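Local coordinates for protein proline dehydrogenase (Bradyrhizobium japonicum USDA 110, PDB 3HAZ) that probably oxidises proline to glutamate, in an FAD-dependent proline dehydrogenase step followed by an NAD+-dependent semialdehyde dehydrogenase step, at residues A37-T42 and V405-E410; R41-L46 and A482-P487; M371-Y376 and A399-T404; K382-A385 and F391-F394. All coordinates share one frame; numbering follows the deposited sequence.

Interaction 1: residues A37-T42 and V405-E410; sequences ARIHRT and VLEMAE
Arg38 and Glu407 form a side-on, two-nitrogen salt bridge between helix 33-50 and helix 399-409. NE of Arg38 donates to OE1 of Glu407 at 2.7 Å, and NH2 of Arg38 donates to OE2 of Glu407 at 3.0 Å, so each carboxylate oxygen has its own donor. Both bonds are nearly straight. They meet the carboxylate on its syn sides and stay close to the guanidinium plane, although the two planes are turned 34° apart.

Glu407 reaches this position with CG anti to its backbone N (chi1 166°) and a bend at chi2 (65°), which turns the carboxylate toward Arg38. The bend also leaves its aliphatic part against Ile39. CG1 of Ile39 lies 3.5 Å from CB of Glu407, and CD1 of Ile39 is 3.9 Å from CG of Glu407, the two side chains crossing at about a right angle. The backbones are close here, with CA atoms of Ile39 and Glu407 6.5 Å apart. CG2 of Ile39 packs on Leu400 and Thr404, so the contact seats helix 33-50 on a helix of the proline dehydrogenase barrel.

A glutamine in place of Glu407 would probably leave the Arg38 guanidinium without its charge partner and with one of its two acceptors lost.

One glutamate thus serves two kinds of neighbour, its methylenes lying on a buried isoleucine and its carboxylate meeting an exposed arginine. The paired geometry is likely to fix the rotation of the acid as well as balance its charge on the exposed side of the helix pair.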
# COMPACT_ATOMS: atom_id res chain seq x y z
N ALA A 37 10.38 25.36 37.51
CA ALA A 37 10.69 24.44 38.59
C ALA A 37 9.68 24.54 39.73
O ALA A 37 9.25 23.52 40.27
CB ALA A 37 12.11 24.68 39.10
N ARG A 38 9.32 25.77 40.10
CA ARG A 38 8.30 25.96 41.12
C ARG A 38 6.96 25.40 40.65
O ARG A 38 6.24 24.73 41.39
CB ARG A 38 8.15 27.45 41.49
CG ARG A 38 9.36 28.01 42.28
CD ARG A 38 9.09 29.42 42.81
NE ARG A 38 9.08 30.42 41.74
CZ ARG A 38 10.17 31.04 41.29
NH1 ARG A 38 11.35 30.76 41.82
NH2 ARG A 38 10.07 31.93 40.32
N ILE A 39 6.63 25.66 39.39
CA ILE A 39 5.36 25.21 38.84
C ILE A 39 5.30 23.69 38.86
O ILE A 39 4.29 23.11 39.26
CB ILE A 39 5.17 25.74 37.41
CG1 ILE A 39 4.79 27.23 37.46
CG2 ILE A 39 4.11 24.95 36.69
CD1 ILE A 39 4.89 27.93 36.12
N HIS A 40 6.39 23.07 38.43
CA HIS A 40 6.46 21.62 38.35
C HIS A 40 6.25 20.99 39.71
O HIS A 40 5.51 20.01 39.84
CB HIS A 40 7.81 21.18 37.78
CG HIS A 40 7.88 19.73 37.44
ND1 HIS A 40 7.49 19.23 36.22
CD2 HIS A 40 8.29 18.66 38.17
CE1 HIS A 40 7.66 17.92 36.20
NE2 HIS A 40 8.14 17.55 37.38
N ARG A 41 6.88 21.57 40.72
CA ARG A 41 6.80 21.06 42.09
C ARG A 41 5.39 21.20 42.68
O ARG A 41 4.82 20.23 43.16
CB ARG A 41 7.82 21.76 42.98
CG ARG A 41 7.69 21.39 44.45
CD ARG A 41 8.47 22.34 45.33
NE ARG A 41 7.98 22.29 46.71
CZ ARG A 41 8.35 21.38 47.59
NH1 ARG A 41 9.22 20.43 47.25
NH2 ARG A 41 7.85 21.41 48.82
N THR A 42 4.86 22.43 42.66
CA THR A 42 3.49 22.69 43.09
C THR A 42 2.49 21.75 42.42
O THR A 42 1.64 21.15 43.09
CB THR A 42 3.06 24.14 42.80
OG1 THR A 42 3.82 25.04 43.62
CG2 THR A 42 1.58 24.34 43.10
N VAL A 405 -0.90 29.59 37.29
CA VAL A 405 -1.49 30.88 37.64
C VAL A 405 -0.92 31.38 38.96
O VAL A 405 -0.66 32.58 39.13
CB VAL A 405 -3.03 30.82 37.71
CG1 VAL A 405 -3.60 32.09 38.32
CG2 VAL A 405 -3.62 30.58 36.32
N LEU A 406 -0.71 30.47 39.91
CA LEU A 406 -0.13 30.84 41.19
C LEU A 406 1.27 31.45 41.00
O LEU A 406 1.57 32.51 41.55
CB LEU A 406 -0.07 29.62 42.12
CG LEU A 406 0.39 29.88 43.56
CD1 LEU A 406 -0.51 30.89 44.25
CD2 LEU A 406 0.43 28.57 44.33
N GLU A 407 2.11 30.79 40.21
CA GLU A 407 3.46 31.30 39.96
C GLU A 407 3.44 32.70 39.36
O GLU A 407 4.23 33.56 39.74
CB GLU A 407 4.24 30.35 39.04
CG GLU A 407 5.51 30.95 38.45
CD GLU A 407 6.57 31.28 39.50
OE1 GLU A 407 6.67 30.53 40.50
OE2 GLU A 407 7.31 32.27 39.32
N MET A 408 2.53 32.93 38.42
CA MET A 408 2.44 34.23 37.76
C MET A 408 1.92 35.31 38.70
O MET A 408 2.21 36.49 38.51
CB MET A 408 1.56 34.13 36.52
CG MET A 408 2.12 33.21 35.45
SD MET A 408 1.27 33.41 33.88
CE MET A 408 -0.43 33.51 34.44
N ALA A 409 1.15 34.91 39.71
CA ALA A 409 0.63 35.86 40.69
C ALA A 409 1.75 36.46 41.53
O ALA A 409 1.65 37.60 41.98
CB ALA A 409 -0.40 35.19 41.59
N GLU A 410 2.81 35.68 41.73
CA GLU A 410 3.94 36.11 42.56
C GLU A 410 3.51 36.37 44.00
O GLU A 410 4.31 36.77 44.84
CB GLU A 410 4.60 37.37 41.97
CG GLU A 410 5.22 37.16 40.60
CD GLU A 410 5.95 38.40 40.10
OE1 GLU A 410 6.60 39.08 40.92
OE2 GLU A 410 5.89 38.68 38.88

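Interaction 2: residues R41-L46 and A482-P487; sequences RTATRL and ALLQRP
Ala43 and Leu484 mark the closest backbone approach, their CA atoms 7.4 Å apart where helix 33-50 passes the turn that follows helix 480-483. The side chain of Leu484 points at the helix and divides its two methyls between successive residues. CD2 of Leu484 presses on CB of Ala43 at 3.5 Å, a close fit for two methyl carbons, while CD1 of Leu484 comes within 3.3 Å of OG1 of Thr44. That hydroxyl is hydrogen-bonded to the carbonyl oxygen of His40 one turn back, so the methyl meets an oxygen whose polar need is already served. CG of Leu484 lies beside its own backbone N (chi1 -70°), which sends the fork toward Ala43 and Thr44.

The turn has an internal bond that is likely to stiffen it. NH1 of Arg486 donates to the carbonyl oxygen of Leu484 at 2.6 Å, lying in the carbonyl plane, and NE of Arg486 forms a salt bridge with Glu36 of helix 33-50. The arginine therefore links the loop to the helix that Leu484 packs on.

Around this contact helix 33-50 lies against the proline dehydrogenase barrel. Ala43 also touches Ala403 of helix 399-409, Leu46 packs on Leu427 and Leu431 of helix 425-434, and Arg45 reaches Asp434 in a salt bridge. Leu484 itself also packs on His40 and Ile47, its side chain about 6 Å from that of the FAD-binding Phe469.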
# COMPACT_ATOMS: atom_id res chain seq x y z
N ARG A 41 6.88 21.57 40.72
CA ARG A 41 6.80 21.06 42.09
C ARG A 41 5.39 21.20 42.68
O ARG A 41 4.82 20.23 43.16
CB ARG A 41 7.82 21.76 42.98
CG ARG A 41 7.69 21.39 44.45
CD ARG A 41 8.47 22.34 45.33
NE ARG A 41 7.98 22.29 46.71
CZ ARG A 41 8.35 21.38 47.59
NH1 ARG A 41 9.22 20.43 47.25
NH2 ARG A 41 7.85 21.41 48.82
N THR A 42 4.86 22.43 42.66
CA THR A 42 3.49 22.69 43.09
C THR A 42 2.49 21.75 42.42
O THR A 42 1.64 21.15 43.09
CB THR A 42 3.06 24.14 42.80
OG1 THR A 42 3.82 25.04 43.62
CG2 THR A 42 1.58 24.34 43.10
N ALA A 43 2.59 21.63 41.10
CA ALA A 43 1.67 20.80 40.33
C ALA A 43 1.79 19.31 40.65
O ALA A 43 0.78 18.61 40.75
CB ALA A 43 1.84 21.06 38.83
N THR A 44 3.02 18.81 40.80
CA THR A 44 3.22 17.42 41.20
C THR A 44 2.57 17.16 42.56
O THR A 44 1.92 16.14 42.77
CB THR A 44 4.72 17.05 41.26
OG1 THR A 44 5.32 17.25 39.97
CG2 THR A 44 4.90 15.59 41.68
N ARG A 45 2.74 18.09 43.49
CA ARG A 45 2.15 17.94 44.81
C ARG A 45 0.62 17.94 44.76
O ARG A 45 -0.03 17.20 45.50
CB ARG A 45 2.66 19.03 45.76
CG ARG A 45 4.14 18.88 46.12
CD ARG A 45 4.64 20.02 46.99
NE ARG A 45 3.91 20.12 48.25
CZ ARG A 45 4.30 19.55 49.39
NH1 ARG A 45 5.40 18.81 49.42
NH2 ARG A 45 3.58 19.70 50.50
N LEU A 46 0.05 18.76 43.88
CA LEU A 46 -1.40 18.80 43.73
C LEU A 46 -1.91 17.47 43.18
O LEU A 46 -2.88 16.92 43.68
CB LEU A 46 -1.82 19.96 42.83
CG LEU A 46 -1.48 21.39 43.31
CD1 LEU A 46 -1.99 22.43 42.32
CD2 LEU A 46 -2.04 21.67 44.69
N ALA A 482 2.96 13.23 32.52
CA ALA A 482 2.10 13.47 31.36
C ALA A 482 1.08 14.59 31.61
O ALA A 482 0.75 15.36 30.71
CB ALA A 482 1.38 12.19 30.95
N LEU A 483 0.58 14.67 32.84
CA LEU A 483 -0.37 15.71 33.20
C LEU A 483 0.34 17.06 33.28
O LEU A 483 -0.31 18.10 33.36
CB LEU A 483 -1.02 15.37 34.55
CG LEU A 483 -1.67 13.99 34.64
CD1 LEU A 483 -1.96 13.64 36.08
CD2 LEU A 483 -2.95 13.93 33.81
N LEU A 484 1.67 17.02 33.25
CA LEU A 484 2.49 18.20 33.49
C LEU A 484 3.10 18.79 32.23
O LEU A 484 3.85 19.76 32.29
CB LEU A 484 3.61 17.87 34.48
CG LEU A 484 3.16 17.61 35.91
CD1 LEU A 484 4.36 17.55 36.84
CD2 LEU A 484 2.19 18.69 36.34
N GLN A 485 2.79 18.19 31.09
CA GLN A 485 3.28 18.70 29.82
C GLN A 485 2.81 20.13 29.64
O GLN A 485 1.63 20.43 29.80
CB GLN A 485 2.75 17.85 28.66
CG GLN A 485 3.21 18.31 27.28
CD GLN A 485 2.26 17.88 26.18
OE1 GLN A 485 2.69 17.50 25.09
NE2 GLN A 485 0.96 17.95 26.45
N ARG A 486 3.74 21.03 29.32
CA ARG A 486 3.35 22.41 29.06
C ARG A 486 2.62 22.53 27.72
O ARG A 486 2.98 21.87 26.74
CB ARG A 486 4.55 23.35 29.12
CG ARG A 486 4.75 24.01 30.49
CD ARG A 486 4.58 23.01 31.64
NE ARG A 486 5.34 23.40 32.82
CZ ARG A 486 5.70 22.56 33.79
NH1 ARG A 486 5.36 21.28 33.72
NH2 ARG A 486 6.40 23.00 34.83
N PRO A 487 1.56 23.36 27.68
CA PRO A 487 0.74 23.55 26.49
C PRO A 487 1.56 23.97 25.27
O PRO A 487 1.34 23.45 24.17
CB PRO A 487 -0.23 24.66 26.90
CG PRO A 487 -0.36 24.48 28.40
CD PRO A 487 1.01 24.08 28.85

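Interaction 3: residues M371-Y376 and A399-T404; sequences MTDLNY and ALTVAT. With FAD (flavin-adenine dinucleotide), chain C.
With CG of Tyr376 anti to the backbone N (chi1 -173°) and CG2 of Thr401 likewise anti (its chi1 -53° keeps OG1 beside the N), the phenol ring and the threonine methyl are brought together. The two lie on neighbouring helices, 369-384 and 399-409, of the proline dehydrogenase TIM barrel. CG2 of Thr401 sits 3.5 Å from CE2 of Tyr376 and equally near CD2, the side chains crossing at about a right angle.

The polar ends are tied by a shared lysine. OD1 of Asp373 and OG1 of Thr401 stand 4.5 Å apart, and NZ of Lys344, an FAD-binding residue, bonds to both. OD2 of Asp373 forms a second salt bridge with Lys369, which also binds FAD. The phenol oxygen of Tyr376, for its part, hydrogen-bonds to the carbonyl of Leu342 in the barrel wall. This second shell probably positions the two lysines beside the cofactor.

Helix 369-384 also touches FAD directly, OG1 of Thr372 donating to N3A of the adenine at 2.7 Å. A valine in place of Thr372 would probably leave that ring nitrogen without its donor and the adenine less firmly fixed.

Helix 399-409 has a doubly gripped carbonyl: the oxygen of Leu400 accepts from Thr404 N at 2.9 Å and from Thr404 OG1 at 2.8 Å, the two donors approaching from opposite faces of the carbonyl plane.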
# COMPACT_ATOMS: atom_id res chain seq x y z
N MET A 371 -4.26 24.91 23.01
CA MET A 371 -4.45 26.32 22.68
C MET A 371 -5.38 27.00 23.69
O MET A 371 -5.18 28.17 24.05
CB MET A 371 -4.97 26.50 21.25
CG MET A 371 -3.92 26.33 20.16
SD MET A 371 -2.61 27.59 20.24
CE MET A 371 -3.45 29.07 19.67
N THR A 372 -6.39 26.28 24.15
CA THR A 372 -7.25 26.82 25.20
C THR A 372 -6.44 27.01 26.47
O THR A 372 -6.57 28.03 27.15
CB THR A 372 -8.47 25.91 25.47
OG1 THR A 372 -9.40 26.04 24.40
CG2 THR A 372 -9.15 26.30 26.79
N ASP A 373 -5.61 26.02 26.78
CA ASP A 373 -4.77 26.08 27.97
C ASP A 373 -3.78 27.24 27.90
O ASP A 373 -3.57 27.93 28.89
CB ASP A 373 -4.04 24.75 28.19
CG ASP A 373 -4.91 23.70 28.84
OD1 ASP A 373 -5.99 24.05 29.37
OD2 ASP A 373 -4.52 22.51 28.84
N LEU A 374 -3.18 27.44 26.73
CA LEU A 374 -2.31 28.58 26.50
C LEU A 374 -3.04 29.91 26.67
O LEU A 374 -2.54 30.82 27.32
CB LEU A 374 -1.71 28.54 25.09
CG LEU A 374 -0.43 27.75 24.85
CD1 LEU A 374 0.02 27.97 23.42
CD2 LEU A 374 0.66 28.18 25.82
N ASN A 375 -4.20 30.03 26.04
CA ASN A 375 -4.94 31.28 26.11
C ASN A 375 -5.43 31.57 27.53
O ASN A 375 -5.52 32.73 27.94
CB ASN A 375 -6.11 31.30 25.12
CG ASN A 375 -6.52 32.72 24.75
OD1 ASN A 375 -5.68 33.53 24.38
ND2 ASN A 375 -7.81 33.02 24.85
N TYR A 376 -5.74 30.51 28.28
CA TYR A 376 -6.19 30.69 29.66
C TYR A 376 -5.08 31.32 30.51
O TYR A 376 -5.32 32.27 31.26
CB TYR A 376 -6.65 29.37 30.27
CG TYR A 376 -7.28 29.51 31.65
CD1 TYR A 376 -8.66 29.47 31.81
CD2 TYR A 376 -6.48 29.68 32.78
CE1 TYR A 376 -9.24 29.60 33.07
CE2 TYR A 376 -7.05 29.82 34.04
CZ TYR A 376 -8.43 29.77 34.19
OH TYR A 376 -8.98 29.90 35.44
N ALA A 399 -4.66 20.93 37.74
CA ALA A 399 -3.53 21.18 38.67
C ALA A 399 -2.39 22.00 38.06
O ALA A 399 -1.78 22.83 38.73
CB ALA A 399 -2.99 19.86 39.21
N LEU A 400 -2.11 21.76 36.79
CA LEU A 400 -1.08 22.51 36.08
C LEU A 400 -1.52 23.96 35.87
O LEU A 400 -0.74 24.90 36.05
CB LEU A 400 -0.78 21.86 34.73
CG LEU A 400 0.29 22.58 33.89
CD1 LEU A 400 1.62 22.66 34.65
CD2 LEU A 400 0.48 21.89 32.55
N THR A 401 -2.79 24.15 35.51
CA THR A 401 -3.32 25.50 35.33
C THR A 401 -3.23 26.26 36.65
O THR A 401 -2.78 27.41 36.68
CB THR A 401 -4.78 25.47 34.84
OG1 THR A 401 -4.87 24.65 33.68
CG2 THR A 401 -5.26 26.88 34.51
N VAL A 402 -3.66 25.62 37.73
CA VAL A 402 -3.61 26.24 39.05
C VAL A 402 -2.18 26.62 39.42
O VAL A 402 -1.92 27.76 39.78
CB VAL A 402 -4.19 25.33 40.16
CG1 VAL A 402 -3.89 25.92 41.53
CG2 VAL A 402 -5.70 25.13 39.98
N ALA A 403 -1.26 25.66 39.32
CA ALA A 403 0.14 25.89 39.68
C ALA A 403 0.76 27.02 38.86
O ALA A 403 1.59 27.78 39.36
CB ALA A 403 0.97 24.61 39.51
N THR A 404 0.35 27.11 37.60
CA THR A 404 0.93 28.09 36.69
C THR A 404 0.39 29.49 36.98
O THR A 404 1.14 30.47 36.94
CB THR A 404 0.66 27.71 35.22
OG1 THR A 404 1.26 26.44 34.95
CG2 THR A 404 1.24 28.76 34.27
PA FAD C . -9.37 21.03 31.71
O1A FAD C . -9.45 19.40 31.60
O2A FAD C . -8.00 21.52 31.90
O5B FAD C . -9.95 21.67 30.34
C5B FAD C . -11.21 21.24 29.89
C4B FAD C . -11.70 22.16 28.77
O4B FAD C . -10.72 22.65 27.71
C3B FAD C . -13.02 22.32 28.31
O3B FAD C . -14.06 22.45 29.27
C2B FAD C . -12.89 23.28 27.16
O2B FAD C . -13.25 24.63 27.40
C1B FAD C . -11.52 23.07 26.62
N9A FAD C . -11.34 22.11 25.55
C8A FAD C . -11.55 20.73 25.59
N7A FAD C . -11.21 20.23 24.36
C5A FAD C . -10.78 21.31 23.56
C6A FAD C . -10.28 21.39 22.14
N6A FAD C . -10.19 20.19 21.32
N1A FAD C . -9.93 22.55 21.63
C2A FAD C . -10.00 23.72 22.40
N3A FAD C . -10.47 23.65 23.77
C4A FAD C . -10.84 22.44 24.30
N1 FAD C . -17.84 27.74 31.43
C2 FAD C . -18.59 28.57 30.63
O2 FAD C . -18.58 28.39 29.26
N3 FAD C . -19.42 29.58 31.22
C4 FAD C . -19.46 29.73 32.58
O4 FAD C . -20.21 30.76 33.16
C4X FAD C . -18.67 28.87 33.42
N5 FAD C . -18.69 29.02 34.91
C5X FAD C . -17.91 28.16 35.72
C6 FAD C . -17.95 28.31 37.18
C7 FAD C . -17.16 27.45 37.99
C7M FAD C . -17.23 27.60 39.50
C8 FAD C . -16.31 26.42 37.37
C8M FAD C . -15.45 25.47 38.22
C9 FAD C . -16.28 26.28 35.97
C9A FAD C . -17.10 27.16 35.12
N10 FAD C . -17.07 27.02 33.66
C10 FAD C . -17.87 27.90 32.84
C1' FAD C . -16.11 26.11 32.96
C2' FAD C . -16.63 24.68 32.65
O2' FAD C . -17.80 24.41 33.40
C3' FAD C . -15.49 23.67 32.90
O3' FAD C . -15.36 23.44 34.30
C4' FAD C . -14.11 24.15 32.33
O4' FAD C . -14.09 24.64 31.03
C5' FAD C . -12.99 23.10 32.56
O5' FAD C . -11.69 23.67 32.58
P FAD C . -10.55 22.93 33.53
O1P FAD C . -9.15 23.83 33.51
O2P FAD C . -11.07 22.75 34.89
O3P FAD C . -10.36 21.42 32.94

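Interaction 4: residues K382-A385 and F391-F394; sequences KLLA and FPQF
Between Pro392 and Phe394, the strand residues that pack on Leu383 and Leu384, NE2 of Gln393 is held by two acceptors, OE2 of Glu416 and OD1 of Asn276. This is the return leg of a beta-alpha-beta crossover in the TIM barrel: after helix 369-384 the chain turns back, and strand 390-395 enters the parallel sheet beside strand 338-343. No hydrogen bond joins the two segments, which meet by apolar packing.

Pro392 points toward the helix and the ring of Phe394 swings in beside it, while Phe391 and Gln393 point away. CD2 of Leu384 approaches the Phe394 ring at its edge, 3.9 Å from CE2 of Phe394. The leucine is set up for this by a chi1 of -74°, which places CG beside the backbone N and carries the branch toward the strand. Leu383 meets the ring more loosely, its CD1 4.4 Å from CE1 of Phe394, and sits on Pro392 instead, CB of Leu383 lying 4.0 Å from CB of Pro392. The two leucines divide the work, Leu384 on the ring and Leu383 mainly on the proline, within the layer between helix and sheet. Phe394 is further covered by Val405 of helix 399-409, so the ring is shared by two consecutive barrel helices.

The carbonyl oxygen of Leu384 accepts a hydrogen bond from NE of Arg387, a loop residue that Pro392 also touches. The backbone of Leu383 takes part too, its carbonyl oxygen 3.6 Å from CG of Pro392.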
# COMPACT_ATOMS: atom_id res chain seq x y z
N LYS A 382 -3.06 38.60 32.12
CA LYS A 382 -3.71 39.86 31.83
C LYS A 382 -4.56 40.33 33.01
O LYS A 382 -4.46 41.48 33.43
CB LYS A 382 -4.59 39.69 30.59
CG LYS A 382 -4.94 40.96 29.84
CD LYS A 382 -5.59 40.59 28.51
CE LYS A 382 -6.25 41.78 27.85
NZ LYS A 382 -5.25 42.80 27.44
N LEU A 383 -5.40 39.44 33.53
CA LEU A 383 -6.29 39.81 34.63
C LEU A 383 -5.51 40.17 35.90
O LEU A 383 -5.89 41.09 36.62
CB LEU A 383 -7.29 38.69 34.91
CG LEU A 383 -8.46 38.61 33.94
CD1 LEU A 383 -9.16 37.25 34.05
CD2 LEU A 383 -9.45 39.76 34.17
N LEU A 384 -4.44 39.44 36.18
CA LEU A 384 -3.66 39.69 37.38
C LEU A 384 -3.10 41.11 37.38
O LEU A 384 -3.00 41.75 38.43
CB LEU A 384 -2.53 38.67 37.53
CG LEU A 384 -2.97 37.27 37.96
CD1 LEU A 384 -1.84 36.27 37.79
CD2 LEU A 384 -3.51 37.26 39.40
N ALA A 385 -2.73 41.60 36.20
CA ALA A 385 -2.15 42.93 36.08
C ALA A 385 -3.22 44.02 36.14
O ALA A 385 -2.90 45.21 36.13
CB ALA A 385 -1.34 43.04 34.79
N PHE A 391 -10.85 42.01 40.45
CA PHE A 391 -10.53 40.88 41.31
C PHE A 391 -10.76 39.59 40.52
O PHE A 391 -11.91 39.18 40.32
CB PHE A 391 -11.40 40.91 42.58
CG PHE A 391 -11.13 39.78 43.54
CD1 PHE A 391 -10.20 39.92 44.56
CD2 PHE A 391 -11.84 38.58 43.44
CE1 PHE A 391 -9.95 38.88 45.46
CE2 PHE A 391 -11.60 37.53 44.33
CZ PHE A 391 -10.66 37.68 45.34
N PRO A 392 -9.68 38.97 40.04
CA PRO A 392 -9.79 37.78 39.19
C PRO A 392 -10.16 36.54 39.99
O PRO A 392 -9.73 36.38 41.13
CB PRO A 392 -8.38 37.62 38.60
CG PRO A 392 -7.65 38.89 38.92
CD PRO A 392 -8.28 39.40 40.19
N GLN A 393 -10.97 35.68 39.38
CA GLN A 393 -11.38 34.42 39.98
C GLN A 393 -11.13 33.33 38.95
O GLN A 393 -11.78 33.28 37.91
CB GLN A 393 -12.87 34.46 40.32
CG GLN A 393 -13.31 35.70 41.10
CD GLN A 393 -14.82 35.90 41.07
OE1 GLN A 393 -15.40 36.20 40.02
NE2 GLN A 393 -15.46 35.73 42.22
N PHE A 394 -10.17 32.46 39.23
CA PHE A 394 -9.76 31.46 38.25
C PHE A 394 -10.45 30.14 38.56
O PHE A 394 -10.06 29.43 39.47
CB PHE A 394 -8.24 31.32 38.25
CG PHE A 394 -7.52 32.63 38.01
CD1 PHE A 394 -7.50 33.20 36.75
CD2 PHE A 394 -6.90 33.29 39.06
CE1 PHE A 394 -6.86 34.42 36.53
CE2 PHE A 394 -6.26 34.50 38.85
CZ PHE A 394 -6.24 35.06 37.58

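Of the elements in these contacts, helix 33-50 comes first, and it opens two loops. Interaction 1 closes on helix 399-409; interaction 2 shares Arg41 and Thr42 with it, so both start from the same part of helix 33-50, and the loop of interaction 2 runs on further to the 482-487 turn. Interaction 3 lies within both, tying helix 369-384 to helix 399-409, and interaction 4 lies within interaction 3, where helix 369-384 meets strand 390-395. Together they link an N-terminal helix to one flank of the proline dehydrogenase barrel and to the 482-487 turn. Helix 399-409 supplies a segment to interactions 1 and 3 and touches the other two, Leu400 meeting Gln485.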